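Local coordinates for protein glycosyl hydrolase, family 38 (Enterococcus faecalis, PDB 5KBP) that probably hydrolyses alpha-mannosidic linkages in carbohydrates, as a glycoside hydrolase of family 38, at residues K497-A500 / P501-D505; T311-Q314 / R315-N319. All coordinates share one frame; numbering follows the deposited sequence.

Contact 1 (K497-A500 / P501-D505)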
loop_
_atom_site.group_PDB
_atom_site.type_symbol
_atom_site.label_atom_id
_atom_site.label_comp_id
_atom_site.label_asym_id
_atom_site.label_seq_id
_atom_site.Cartn_x
_atom_site.Cartn_y
_atom_site.Cartn_z
ATOM N N LYS A 497 3.670 14.388 -37.841
ATOM C CA LYS A 497 4.115 15.771 -37.971
ATOM C C LYS A 497 2.932 16.705 -37.741
ATOM O O LYS A 497 2.020 16.774 -38.573
ATOM C CB LYS A 497 4.739 16.009 -39.346
ATOM C CG LYS A 497 5.240 17.423 -39.576
ATOM C CD LYS A 497 5.847 17.563 -40.964
ATOM C CE LYS A 497 6.321 18.983 -41.230
ATOM N NZ LYS A 497 6.908 19.118 -42.593
ATOM N N GLU A 498 2.958 17.420 -36.613
ATOM C CA GLU A 498 1.980 18.466 -36.300
ATOM C C GLU A 498 0.546 17.938 -36.348
ATOM O O GLU A 498 -0.317 18.477 -37.044
ATOM C CB GLU A 498 2.149 19.671 -37.229
ATOM C CG GLU A 498 3.482 20.384 -37.084
ATOM C CD GLU A 498 3.545 21.675 -37.875
ATOM O OE1 GLU A 498 4.353 22.554 -37.514
ATOM O OE2 GLU A 498 2.780 21.814 -38.853
ATOM N N MET A 499 0.294 16.873 -35.593
ATOM C CA MET A 499 -1.055 16.335 -35.501
ATOM C C MET A 499 -1.954 17.309 -34.751
ATOM O O MET A 499 -1.540 17.931 -33.768
ATOM C CB MET A 499 -1.040 14.975 -34.807
ATOM C CG MET A 499 -2.382 14.263 -34.804
ATOM S SD MET A 499 -2.284 12.605 -34.103
ATOM C CE MET A 499 -4.008 12.117 -34.155
ATOM N N ALA A 500 -3.190 17.445 -35.225
ATOM C CA ALA A 500 -4.096 18.443 -34.682
ATOM C C ALA A 500 -4.428 18.136 -33.221
ATOM O O ALA A 500 -4.460 16.972 -32.814
ATOM C CB ALA A 500 -5.380 18.502 -35.506
ATOM N N PRO A 501 -4.666 19.166 -32.409
ATOM C CA PRO A 501 -5.044 18.929 -31.012
ATOM C C PRO A 501 -6.376 18.199 -30.904
ATOM O O PRO A 501 -7.298 18.435 -31.689
ATOM C CB PRO A 501 -5.134 20.342 -30.424
ATOM C CG PRO A 501 -4.285 21.184 -31.317
ATOM C CD PRO A 501 -4.443 20.596 -32.687
ATOM N N PHE A 502 -6.462 17.313 -29.908
ATOM C CA PHE A 502 -7.654 16.527 -29.599
ATOM C C PHE A 502 -8.328 15.989 -30.854
ATOM O O PHE A 502 -9.454 16.375 -31.187
ATOM C CB PHE A 502 -8.634 17.349 -28.763
ATOM C CG PHE A 502 -8.122 17.660 -27.386
ATOM C CD1 PHE A 502 -7.921 16.647 -26.464
ATOM C CD2 PHE A 502 -7.828 18.957 -27.021
ATOM C CE1 PHE A 502 -7.442 16.930 -25.199
ATOM C CE2 PHE A 502 -7.353 19.247 -25.758
ATOM C CZ PHE A 502 -7.155 18.233 -24.846
ATOM N N SER A 503 -7.633 15.097 -31.555
ATOM C CA SER A 503 -8.125 14.481 -32.775
ATOM C C SER A 503 -7.649 13.035 -32.800
ATOM O O SER A 503 -6.926 12.584 -31.905
ATOM C CB SER A 503 -7.644 15.248 -34.013
ATOM O OG SER A 503 -6.228 15.298 -34.054
ATOM N N TRP A 504 -8.057 12.299 -33.831
ATOM C CA TRP A 504 -7.549 10.950 -34.034
ATOM C C TRP A 504 -7.407 10.669 -35.521
ATOM O O TRP A 504 -8.210 11.138 -36.333
ATOM C CB TRP A 504 -8.444 9.886 -33.372
ATOM C CG TRP A 504 -9.831 9.756 -33.937
ATOM C CD1 TRP A 504 -10.184 9.164 -35.116
ATOM C CD2 TRP A 504 -11.051 10.188 -33.325
ATOM N NE1 TRP A 504 -11.546 9.222 -35.285
ATOM C CE2 TRP A 504 -12.102 9.845 -34.198
ATOM C CE3 TRP A 504 -11.357 10.843 -32.127
ATOM C CZ2 TRP A 504 -13.436 10.132 -33.911
ATOM C CZ3 TRP A 504 -12.681 11.128 -31.846
ATOM C CH2 TRP A 504 -13.704 10.773 -32.734
ATOM N N ASP A 505 -6.372 9.911 -35.867
ATOM C CA ASP A 505 -6.113 9.490 -37.234
ATOM C C ASP A 505 -6.039 7.972 -37.287
ATOM O O ASP A 505 -5.415 7.341 -36.427
ATOM C CB ASP A 505 -4.812 10.102 -37.769
ATOM C CG ASP A 505 -4.929 11.592 -38.025
ATOM O OD1 ASP A 505 -5.933 12.018 -38.635
ATOM O OD2 ASP A 505 -4.018 12.340 -37.613
#
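Around Ala500 and Pro501 the chain leaves strand 483-499 and, within a few residues, enters strand 503-511 of a different antiparallel sheet. Both ends of the connection carry a G1 beta bulge: Glu498 and Met499 face Lys416, while Phe502 and Ser503 face Asn410, the residues at the bulge starts, Glu498 and Phe502, having positive phi. Within the loop a side-chain bond runs from Ser503 OG to Ala500 O at 2.7 Å; Asn410 ND2 adds weak bonds to Ala500 O and Met499 O. The serine donor stands above the carbonyl plane, about 50° out of it, and the C=O...OG angle is 116°. Ser503 OG sits between its own backbone N and carbonyl carbon, a rotation that turns the hydroxyl back over the loop. Met499 reaches across the bend toward Asp505, CG anti to its backbone N (chi1 -173°) and the chain fully extended beyond. The Met499 CE methyl lies 3.5 Å from Asp505 OD2 and 3.7 Å from Ser503 O; Asp505 comes to meet it from the opposite direction. Outside the two segments, Met499 touches Phe803, and the Phe502 side chain packs on Pro323 and Met327 of helix 304-332. Chemically, the corner pairs one short hydroxyl-carbonyl bond with a flexible thioether that fills the bend, while its methyl lies at van der Waals distance from a carboxylate oxygen.

Contact 2 (T311-Q314 / R315-N319). With SO4 (sulfate ion), chain F.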
loop_
_atom_site.group_PDB
_atom_site.type_symbol
_atom_site.label_atom_id
_atom_site.label_comp_id
_atom_site.label_asym_id
_atom_site.label_seq_id
_atom_site.Cartn_x
_atom_site.Cartn_y
_atom_site.Cartn_z
ATOM N N THR A 311 3.864 12.913 -11.183
ATOM C CA THR A 311 3.758 13.431 -12.543
ATOM C C THR A 311 3.101 12.413 -13.467
ATOM O O THR A 311 2.247 12.767 -14.287
ATOM C CB THR A 311 5.143 13.818 -13.070
ATOM O OG1 THR A 311 5.659 14.917 -12.310
ATOM C CG2 THR A 311 5.071 14.215 -14.538
ATOM N N LYS A 312 3.473 11.137 -13.334
ATOM C CA LYS A 312 2.941 10.110 -14.224
ATOM C C LYS A 312 1.445 9.908 -14.010
ATOM O O LYS A 312 0.669 9.861 -14.972
ATOM C CB LYS A 312 3.699 8.797 -14.017
ATOM C CG LYS A 312 3.125 7.626 -14.796
ATOM C CD LYS A 312 4.033 6.408 -14.726
ATOM C CE LYS A 312 4.232 5.945 -13.292
ATOM N NZ LYS A 312 5.104 4.739 -13.219
ATOM N N VAL A 313 1.019 9.787 -12.750
ATOM C CA VAL A 313 -0.391 9.536 -12.461
ATOM C C VAL A 313 -1.240 10.746 -12.832
ATOM O O VAL A 313 -2.371 10.603 -13.315
ATOM C CB VAL A 313 -0.566 9.147 -10.981
ATOM C CG1 VAL A 313 -2.039 8.949 -10.645
ATOM C CG2 VAL A 313 0.225 7.888 -10.667
ATOM N N GLN A 314 -0.713 11.954 -12.621
ATOM C CA GLN A 314 -1.470 13.160 -12.944
ATOM C C GLN A 314 -1.700 13.281 -14.446
ATOM O O GLN A 314 -2.816 13.577 -14.890
ATOM C CB GLN A 314 -0.746 14.392 -12.403
ATOM C CG GLN A 314 -0.876 14.572 -10.898
ATOM C CD GLN A 314 0.045 15.648 -10.361
ATOM O OE1 GLN A 314 -0.270 16.317 -9.377
ATOM N NE2 GLN A 314 1.195 15.816 -11.003
ATOM N N ARG A 315 -0.656 13.053 -15.247
ATOM C CA ARG A 315 -0.828 13.054 -16.697
ATOM C C ARG A 315 -1.778 11.949 -17.142
ATOM O O ARG A 315 -2.552 12.131 -18.088
ATOM C CB ARG A 315 0.526 12.899 -17.388
ATOM C CG ARG A 315 1.515 14.005 -17.067
ATOM C CD ARG A 315 1.044 15.340 -17.608
ATOM N NE ARG A 315 1.448 16.449 -16.748
ATOM C CZ ARG A 315 0.700 16.943 -15.767
ATOM N NH1 ARG A 315 1.146 17.952 -15.032
ATOM N NH2 ARG A 315 -0.498 16.427 -15.520
ATOM N N GLN A 316 -1.737 10.800 -16.462
ATOM C CA GLN A 316 -2.613 9.689 -16.816
ATOM C C GLN A 316 -4.082 10.045 -16.626
ATOM O O GLN A 316 -4.936 9.585 -17.392
ATOM C CB GLN A 316 -2.252 8.457 -15.984
ATOM C CG GLN A 316 -3.118 7.238 -16.246
ATOM C CD GLN A 316 -2.903 6.662 -17.629
ATOM O OE1 GLN A 316 -1.777 6.603 -18.120
ATOM N NE2 GLN A 316 -3.987 6.239 -18.270
ATOM N N LEU A 317 -4.395 10.865 -15.625
ATOM C CA LEU A 317 -5.773 11.253 -15.355
ATOM C C LEU A 317 -6.182 12.505 -16.125
ATOM O O LEU A 317 -7.214 12.511 -16.803
ATOM C CB LEU A 317 -5.972 11.470 -13.851
ATOM C CG LEU A 317 -5.874 10.238 -12.948
ATOM C CD1 LEU A 317 -5.995 10.627 -11.481
ATOM C CD2 LEU A 317 -6.940 9.222 -13.323
ATOM N N GLU A 318 -5.381 13.569 -16.036
ATOM C CA GLU A 318 -5.777 14.848 -16.619
ATOM C C GLU A 318 -5.705 14.821 -18.141
ATOM O O GLU A 318 -6.581 15.370 -18.819
ATOM C CB GLU A 318 -4.894 15.970 -16.074
ATOM C CG GLU A 318 -4.802 16.027 -14.562
ATOM C CD GLU A 318 -3.612 16.838 -14.088
ATOM O OE1 GLU A 318 -2.937 17.453 -14.939
ATOM O OE2 GLU A 318 -3.348 16.853 -12.867
ATOM N N ASN A 319 -4.671 14.191 -18.696
ATOM C CA ASN A 319 -4.348 14.330 -20.108
ATOM C C ASN A 319 -4.532 13.047 -20.908
ATOM O O ASN A 319 -4.299 13.057 -22.121
ATOM C CB ASN A 319 -2.909 14.833 -20.257
ATOM C CG ASN A 319 -2.631 16.055 -19.402
ATOM O OD1 ASN A 319 -1.897 15.985 -18.418
ATOM N ND2 ASN A 319 -3.224 17.183 -19.773
HETATM S S SO4 F . 2.978 2.639 -16.185
HETATM O O1 SO4 F . 1.991 1.709 -15.648
HETATM O O2 SO4 F . 3.340 2.237 -17.541
HETATM O O3 SO4 F . 2.411 3.984 -16.217
HETATM O O4 SO4 F . 4.168 2.632 -15.340
#
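Two successive turns of helix 304-332, in the alpha-mannosidase middle domain, illustrate how a single helix can present differently made faces to its surroundings. Thr311 O accepts from Arg315 N at 3.1 Å in a nearly straight bond (170°), and Gln314 O takes Glu318 N at 2.8 Å, with the same N-H...O angle. Leu317 N, bonded to Val313 O, makes a second, weak bond to Gln314 O where the helix widens into a pi-type turn at 317-319.

Along the polar face, Arg315 CG lies beside the backbone N, and bends at chi2 and chi3 bring the guanidinium round toward Glu318 and Asn319. Its NH2 thereby reaches Glu318 OE1 at 2.7 Å in a salt bridge, the carboxylate carbon lying at the guanidinium edge and in its plane; the bond angle of 126° marks the hydrogen bond itself as weak. The same NH2 makes another weak bond to Asn319 OD1 at 3.2 Å, while NE donates to Gln800 OE1. Gln314 and Glu318 run side by side in the same direction, their amide and carboxylate planes 44° apart, and Glu318 OE2 is 3.6 Å from Gln314 CB. Both polar ends converge on Ser99: Gln314 OE1 on its backbone N and also Ser102 OG, Glu318 OE2 on its hydroxyl.

Elsewhere, Val313 CG1 and Leu317 CD1 meet loosely at 4.4 Å; Val313 packs on helices 362-393 and 337-348, Leu317 on Trp344 of the latter. Lys312, bent at chi3, puts NZ 3.1 Å from O4 of a sulfate probably derived from the crystallisation liquor. Arg315 probably offsets part of the negative charge of the buried Glu318, while Ser99 satisfies its other oxygen.

Helix 304-332 brings these two local contacts into one neighbourhood: it carries contact 2, and farther along its Pro323 and Met327 receive Phe502 of contact 1. The contacts themselves do not touch, their centres lying 19 Å apart and their nearest atoms about 6 Å. Contact 2 is near the middle of the chain, whereas contact 1 lies about 25 Å from it; each is partly buried, and Lys312 gives contact 2 an exposed end, where a sulfate ion is bound in the crystal. Their chemistry follows their place. A regular helix supplies repeated backbone bonds and spaces charged side chains for pairing, while the corner between sheets has its ends pinned by strand pairing and its bend held by a serine-carbonyl bond and an extended methionine.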